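Side-chain contacts in Ice-binding protein (Colwellia, PDB 3WP9), which binds to the surface of ice crystals, inhibits their growth and suppresses ice recrystallization: residues V6-A11 against E180-S185; K150-T155 against I163-A168. All blocks are in the same frame, centred on the assembly; numbering follows the deposited sequence.

Contact 1. Residues V6-A11 against E180-S185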
loop_
_atom_site.group_PDB
_atom_site.type_symbol
_atom_site.label_atom_id
_atom_site.label_comp_id
_atom_site.label_asym_id
_atom_site.label_seq_id
_atom_site.Cartn_x
_atom_site.Cartn_y
_atom_site.Cartn_z
ATOM N N VAL A 6 12.530 -0.822 -4.066
ATOM C CA VAL A 6 11.935 0.233 -4.870
ATOM C C VAL A 6 11.994 1.522 -4.062
ATOM O O VAL A 6 11.396 1.618 -2.985
ATOM C CB VAL A 6 10.496 -0.109 -5.238
ATOM C CG1 VAL A 6 9.805 1.102 -5.877
ATOM C CG2 VAL A 6 10.424 -1.361 -6.116
ATOM N N GLU A 7 12.759 2.510 -4.550
ATOM C CA GLU A 7 12.838 3.823 -3.908
ATOM C C GLU A 7 11.491 4.595 -4.055
ATOM O O GLU A 7 10.961 4.702 -5.139
ATOM C CB GLU A 7 13.987 4.680 -4.469
ATOM C CG GLU A 7 15.374 4.104 -4.147
ATOM C CD GLU A 7 15.576 3.680 -2.676
ATOM O OE1 GLU A 7 15.161 4.446 -1.757
ATOM O OE2 GLU A 7 16.167 2.578 -2.441
ATOM N N LEU A 8 10.993 5.106 -2.929
ATOM C CA LEU A 8 9.668 5.777 -2.902
ATOM C C LEU A 8 9.792 7.296 -2.903
ATOM O O LEU A 8 8.820 8.006 -3.050
ATOM C CB LEU A 8 8.846 5.291 -1.661
ATOM C CG LEU A 8 8.617 3.791 -1.550
ATOM C CD1 LEU A 8 7.800 3.629 -0.245
ATOM C CD2 LEU A 8 7.894 3.260 -2.802
ATOM N N GLY A 9 10.997 7.848 -2.769
ATOM C CA GLY A 9 11.060 9.303 -2.697
ATOM C C GLY A 9 10.171 9.942 -1.635
ATOM O O GLY A 9 10.093 9.442 -0.491
ATOM N N GLU A 10 9.499 11.044 -2.013
ATOM C CA GLU A 10 8.701 11.847 -1.070
ATOM C C GLU A 10 7.397 11.064 -0.752
ATOM O O GLU A 10 6.783 11.308 0.316
ATOM C CB GLU A 10 8.353 13.218 -1.654
ATOM C CG GLU A 10 9.527 14.184 -1.757
ATOM C CD GLU A 10 10.369 14.248 -0.483
ATOM O OE1 GLU A 10 9.849 14.162 0.647
ATOM O OE2 GLU A 10 11.593 14.395 -0.623
ATOM N N ALA A 11 7.071 10.093 -1.629
ATOM C CA ALA A 11 5.951 9.163 -1.322
ATOM C C ALA A 11 6.208 8.289 -0.099
ATOM O O ALA A 11 5.286 7.871 0.626
ATOM C CB ALA A 11 5.561 8.352 -2.567
ATOM N N GLU A 180 0.310 -6.728 4.459
ATOM C CA GLU A 180 1.656 -6.166 4.660
ATOM C C GLU A 180 2.243 -5.734 3.321
ATOM O O GLU A 180 2.182 -6.501 2.348
ATOM C CB GLU A 180 2.600 -7.316 5.172
ATOM C CG GLU A 180 2.121 -8.020 6.475
ATOM C CD GLU A 180 2.408 -7.202 7.703
ATOM O OE1 GLU A 180 3.332 -6.335 7.712
ATOM O OE2 GLU A 180 1.694 -7.410 8.697
ATOM N N GLY A 181 2.826 -4.568 3.309
ATOM C CA GLY A 181 3.614 -4.162 2.180
ATOM C C GLY A 181 3.248 -2.824 1.571
ATOM O O GLY A 181 2.373 -2.109 2.051
ATOM N N ILE A 182 4.024 -2.457 0.524
ATOM C CA ILE A 182 3.856 -1.177 -0.104
ATOM C C ILE A 182 2.946 -1.416 -1.286
ATOM O O ILE A 182 3.282 -2.115 -2.197
ATOM C CB ILE A 182 5.257 -0.606 -0.542
ATOM C CG1 ILE A 182 6.239 -0.546 0.700
ATOM C CG2 ILE A 182 5.104 0.746 -1.265
ATOM C CD1 ILE A 182 5.864 0.350 1.823
ATOM N N VAL A 183 1.744 -0.813 -1.300
ATOM C CA VAL A 183 0.818 -0.968 -2.433
ATOM C C VAL A 183 0.929 0.247 -3.336
ATOM O O VAL A 183 0.625 1.398 -2.917
ATOM C CB VAL A 183 -0.619 -1.118 -1.959
ATOM C CG1 VAL A 183 -1.572 -1.486 -3.089
ATOM C CG2 VAL A 183 -0.681 -2.238 -0.905
ATOM N N LEU A 184 1.488 -0.033 -4.495
ATOM C CA LEU A 184 1.604 0.963 -5.647
ATOM C C LEU A 184 0.512 0.598 -6.616
ATOM O O LEU A 184 0.634 -0.266 -7.483
ATOM C CB LEU A 184 2.990 0.886 -6.298
ATOM C CG LEU A 184 4.024 1.411 -5.297
ATOM C CD1 LEU A 184 5.337 0.747 -5.694
ATOM C CD2 LEU A 184 4.108 2.955 -5.321
ATOM N N SER A 185 -0.676 1.161 -6.394
ATOM C CA SER A 185 -1.847 0.802 -7.231
ATOM C C SER A 185 -2.018 1.844 -8.323
ATOM O O SER A 185 -1.952 3.035 -8.033
ATOM C CB SER A 185 -3.155 0.853 -6.385
ATOM O OG SER A 185 -4.245 0.454 -7.195
#

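Contact 2. Residues K150-T155 against I163-A168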
loop_
_atom_site.group_PDB
_atom_site.type_symbol
_atom_site.label_atom_id
_atom_site.label_comp_id
_atom_site.label_asym_id
_atom_site.label_seq_id
_atom_site.Cartn_x
_atom_site.Cartn_y
_atom_site.Cartn_z
ATOM N N LYS A 150 -8.284 -13.245 5.792
ATOM C CA LYS A 150 -6.974 -13.838 5.415
ATOM C C LYS A 150 -5.825 -12.895 5.705
ATOM O O LYS A 150 -6.051 -11.680 5.945
ATOM C CB LYS A 150 -6.943 -14.307 3.928
ATOM C CG LYS A 150 -8.082 -15.259 3.636
ATOM C CD LYS A 150 -8.106 -16.428 4.681
ATOM C CE LYS A 150 -9.153 -17.514 4.383
ATOM N NZ LYS A 150 -9.120 -18.584 5.481
ATOM N N ARG A 151 -4.590 -13.431 5.632
ATOM C CA ARG A 151 -3.452 -12.696 6.074
ATOM C C ARG A 151 -2.203 -12.795 5.192
ATOM O O ARG A 151 -1.988 -13.885 4.657
ATOM C CB ARG A 151 -3.030 -13.214 7.504
ATOM C CG ARG A 151 -4.097 -12.938 8.515
ATOM C CD ARG A 151 -3.617 -13.219 9.960
ATOM N NE ARG A 151 -4.716 -13.088 10.876
ATOM C CZ ARG A 151 -4.629 -13.433 12.167
ATOM N NH1 ARG A 151 -3.481 -13.972 12.609
ATOM N NH2 ARG A 151 -5.666 -13.250 12.985
ATOM N N VAL A 152 -1.484 -11.699 5.077
ATOM C CA VAL A 152 -0.104 -11.782 4.573
ATOM C C VAL A 152 0.748 -11.939 5.834
ATOM O O VAL A 152 0.683 -11.098 6.715
ATOM C CB VAL A 152 0.252 -10.496 3.798
ATOM C CG1 VAL A 152 1.762 -10.440 3.524
ATOM C CG2 VAL A 152 -0.591 -10.420 2.512
ATOM N N THR A 153 1.534 -13.023 5.883
ATOM C CA THR A 153 2.369 -13.316 7.043
ATOM C C THR A 153 3.826 -13.119 6.735
ATOM O O THR A 153 4.237 -13.482 5.645
ATOM C CB THR A 153 2.054 -14.748 7.441
ATOM O OG1 THR A 153 0.686 -14.740 7.907
ATOM C CG2 THR A 153 2.996 -15.333 8.537
ATOM N N LEU A 154 4.533 -12.536 7.671
ATOM C CA LEU A 154 5.991 -12.280 7.552
ATOM C C LEU A 154 6.799 -13.237 8.460
ATOM O O LEU A 154 6.539 -13.330 9.681
ATOM C CB LEU A 154 6.343 -10.887 7.923
ATOM C CG LEU A 154 5.588 -9.793 7.132
ATOM C CD1 LEU A 154 6.124 -8.446 7.555
ATOM C CD2 LEU A 154 5.700 -10.049 5.628
ATOM N N THR A 155 7.736 -13.952 7.847
ATOM C CA THR A 155 8.683 -14.764 8.660
ATOM C C THR A 155 10.147 -14.602 8.275
ATOM O O THR A 155 10.486 -14.073 7.206
ATOM C CB THR A 155 8.337 -16.220 8.566
ATOM O OG1 THR A 155 8.502 -16.722 7.231
ATOM C CG2 THR A 155 6.862 -16.482 9.065
ATOM N N ILE A 163 8.367 -5.318 0.716
ATOM C CA ILE A 163 7.517 -6.070 -0.146
ATOM C C ILE A 163 6.714 -5.009 -0.958
ATOM O O ILE A 163 6.065 -4.100 -0.334
ATOM C CB ILE A 163 6.503 -6.888 0.694
ATOM C CG1 ILE A 163 7.255 -7.964 1.541
ATOM C CG2 ILE A 163 5.486 -7.496 -0.228
ATOM C CD1 ILE A 163 6.362 -8.756 2.484
ATOM N N PHE A 164 6.846 -5.098 -2.286
ATOM C CA PHE A 164 6.252 -4.047 -3.195
ATOM C C PHE A 164 5.246 -4.682 -4.055
ATOM O O PHE A 164 5.548 -5.603 -4.805
ATOM C CB PHE A 164 7.353 -3.279 -3.996
ATOM C CG PHE A 164 8.389 -2.619 -3.115
ATOM C CD1 PHE A 164 8.252 -1.307 -2.609
ATOM C CD2 PHE A 164 9.523 -3.366 -2.744
ATOM C CE1 PHE A 164 9.219 -0.711 -1.756
ATOM C CE2 PHE A 164 10.456 -2.798 -1.884
ATOM C CZ PHE A 164 10.345 -1.485 -1.408
ATOM N N TRP A 165 3.980 -4.185 -3.962
ATOM C CA TRP A 165 2.869 -4.730 -4.748
ATOM C C TRP A 165 2.554 -3.681 -5.793
ATOM O O TRP A 165 2.077 -2.578 -5.473
ATOM C CB TRP A 165 1.614 -4.942 -3.913
ATOM C CG TRP A 165 1.814 -5.854 -2.660
ATOM C CD1 TRP A 165 2.198 -5.475 -1.436
ATOM C CD2 TRP A 165 1.502 -7.226 -2.619
ATOM N NE1 TRP A 165 2.159 -6.571 -0.580
ATOM C CE2 TRP A 165 1.737 -7.654 -1.295
ATOM C CE3 TRP A 165 1.037 -8.146 -3.562
ATOM C CZ2 TRP A 165 1.525 -8.977 -0.914
ATOM C CZ3 TRP A 165 0.809 -9.417 -3.206
ATOM C CH2 TRP A 165 1.070 -9.841 -1.863
ATOM N N GLN A 166 2.922 -4.019 -7.007
ATOM C CA GLN A 166 2.640 -3.138 -8.171
ATOM C C GLN A 166 1.403 -3.707 -8.871
ATOM O O GLN A 166 1.432 -4.772 -9.440
ATOM C CB GLN A 166 3.903 -3.113 -9.091
ATOM C CG GLN A 166 3.642 -2.389 -10.428
ATOM C CD GLN A 166 3.234 -3.331 -11.546
ATOM O OE1 GLN A 166 3.912 -4.381 -11.805
ATOM N NE2 GLN A 166 2.190 -2.973 -12.239
ATOM N N VAL A 167 0.293 -2.953 -8.793
ATOM C CA VAL A 167 -1.011 -3.483 -9.213
ATOM C C VAL A 167 -1.543 -2.523 -10.274
ATOM O O VAL A 167 -1.825 -1.349 -10.043
ATOM C CB VAL A 167 -1.983 -3.544 -8.011
ATOM C CG1 VAL A 167 -3.299 -4.161 -8.447
ATOM C CG2 VAL A 167 -1.314 -4.358 -6.820
ATOM N N ALA A 168 -1.658 -3.075 -11.460
ATOM C CA ALA A 168 -2.142 -2.261 -12.594
ATOM C C ALA A 168 -3.648 -2.051 -12.593
ATOM O O ALA A 168 -4.117 -1.084 -13.225
ATOM C CB ALA A 168 -1.633 -2.900 -13.906
#

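Contact 1. Residues V6-A11 against E180-S185
Leu8 meets Ile182, and Val6 meets Leu184, on the outer side of a right-handed beta-helix, where a loop near the N terminus is laid against one of the long parallel sheets. No hydrogen bond crosses between residues 6-11 and 180-185; the contact is made of methyl groups, and the backbones stay well apart, with 9.5 Å from Leu8 CA to Ile182 CA. Leu8 loses more surface to the other segment than any of its neighbours. It and Ile182 extend toward each other tip to tip, and both Leu8 methyls straddle one methyl of the isoleucine: Leu8 CD1 and Leu8 CD2 each lie 4.1 Å from Ile182 CG2. The isoleucine torsion explains which branch is used, since CG1 stands beside the backbone N (chi1 -55°) and leaves CG2 anti to that N, directed at the leucine. Leu184, two residues further along strand 182-185, projects from the same face of the sheet and extends the apolar patch toward Val6. Leu184 CD1 and Leu184 CD2 each lie 4.6 Å from Leu8 CD2, a loose approach. Helix 71-89 runs alongside the loop, and its Ala84 touches both Val6 and Leu8, so these two side chains pack on helix and sheet at once. On the sheet, Leu202 of the next strand continues the apolar surface beside Ile182 and Leu184. Val6 adds a looser contact, its CG1 4.5 Å from Leu184 CD1.

Contact 2. Residues K150-T155 against I163-A168
Trp165 NE1 donates a hydrogen bond to Glu180 O, which satisfies the indole nitrogen and helps set the ring's position inside the right-handed beta-helix, where its benzo side meets Val152. Strands 152-155 and 163-167 belong to different sheets, and they face each other across the interior of the coil through side chains alone. Val152 CG2 approaches the indole obliquely and comes nearest at CZ2 of Trp165, 4.3 Å away. Phe179 meets the indole, the two ring planes inclined at about 40°, while on the valine side Phe128 packs against Val152, so the pair sits within a wider apolar core. Two residues after Val152 on one strand and two before Trp165 on the other, Leu154 and Ile163 pass alongside each other, running in opposite directions. Their CA atoms are 10.0 Å apart, and the gap is bridged by the full length of both side chains: Ile163 is extended at its second torsion (chi2 176°), which carries CD1 out toward strand 152-155. Phe128 touches Ile163 as well and so borders both halves of the contact. The packing is tightest between the terminal methyls, with Leu154 CD2 only 3.5 Å from Ile163 CD1, closer than usual for methyl carbons.

How the contacts relate
From the N terminus, the loop 6-11 comes first, and contact 1 joins it to strand 182-185 much later, closing a long loop that includes helix 71-89. Contact 2 is nested inside that loop, both its segments lying between residues 11 and 180, and itself closes a short loop of seven intervening residues. Strands 163-167 and 182-185 are neighbours in one parallel sheet, and Ile182 N to Ile163 O and Leu184 N to Trp165 O, both 2.8 Å, are probable hydrogen bonds between them. Contact 1 therefore packs the N-terminal loop on the sheet's outer face, while contact 2 ties its inner face to strand 152-155. Val6 O also packs against Phe164 CE1 at 3.4 Å.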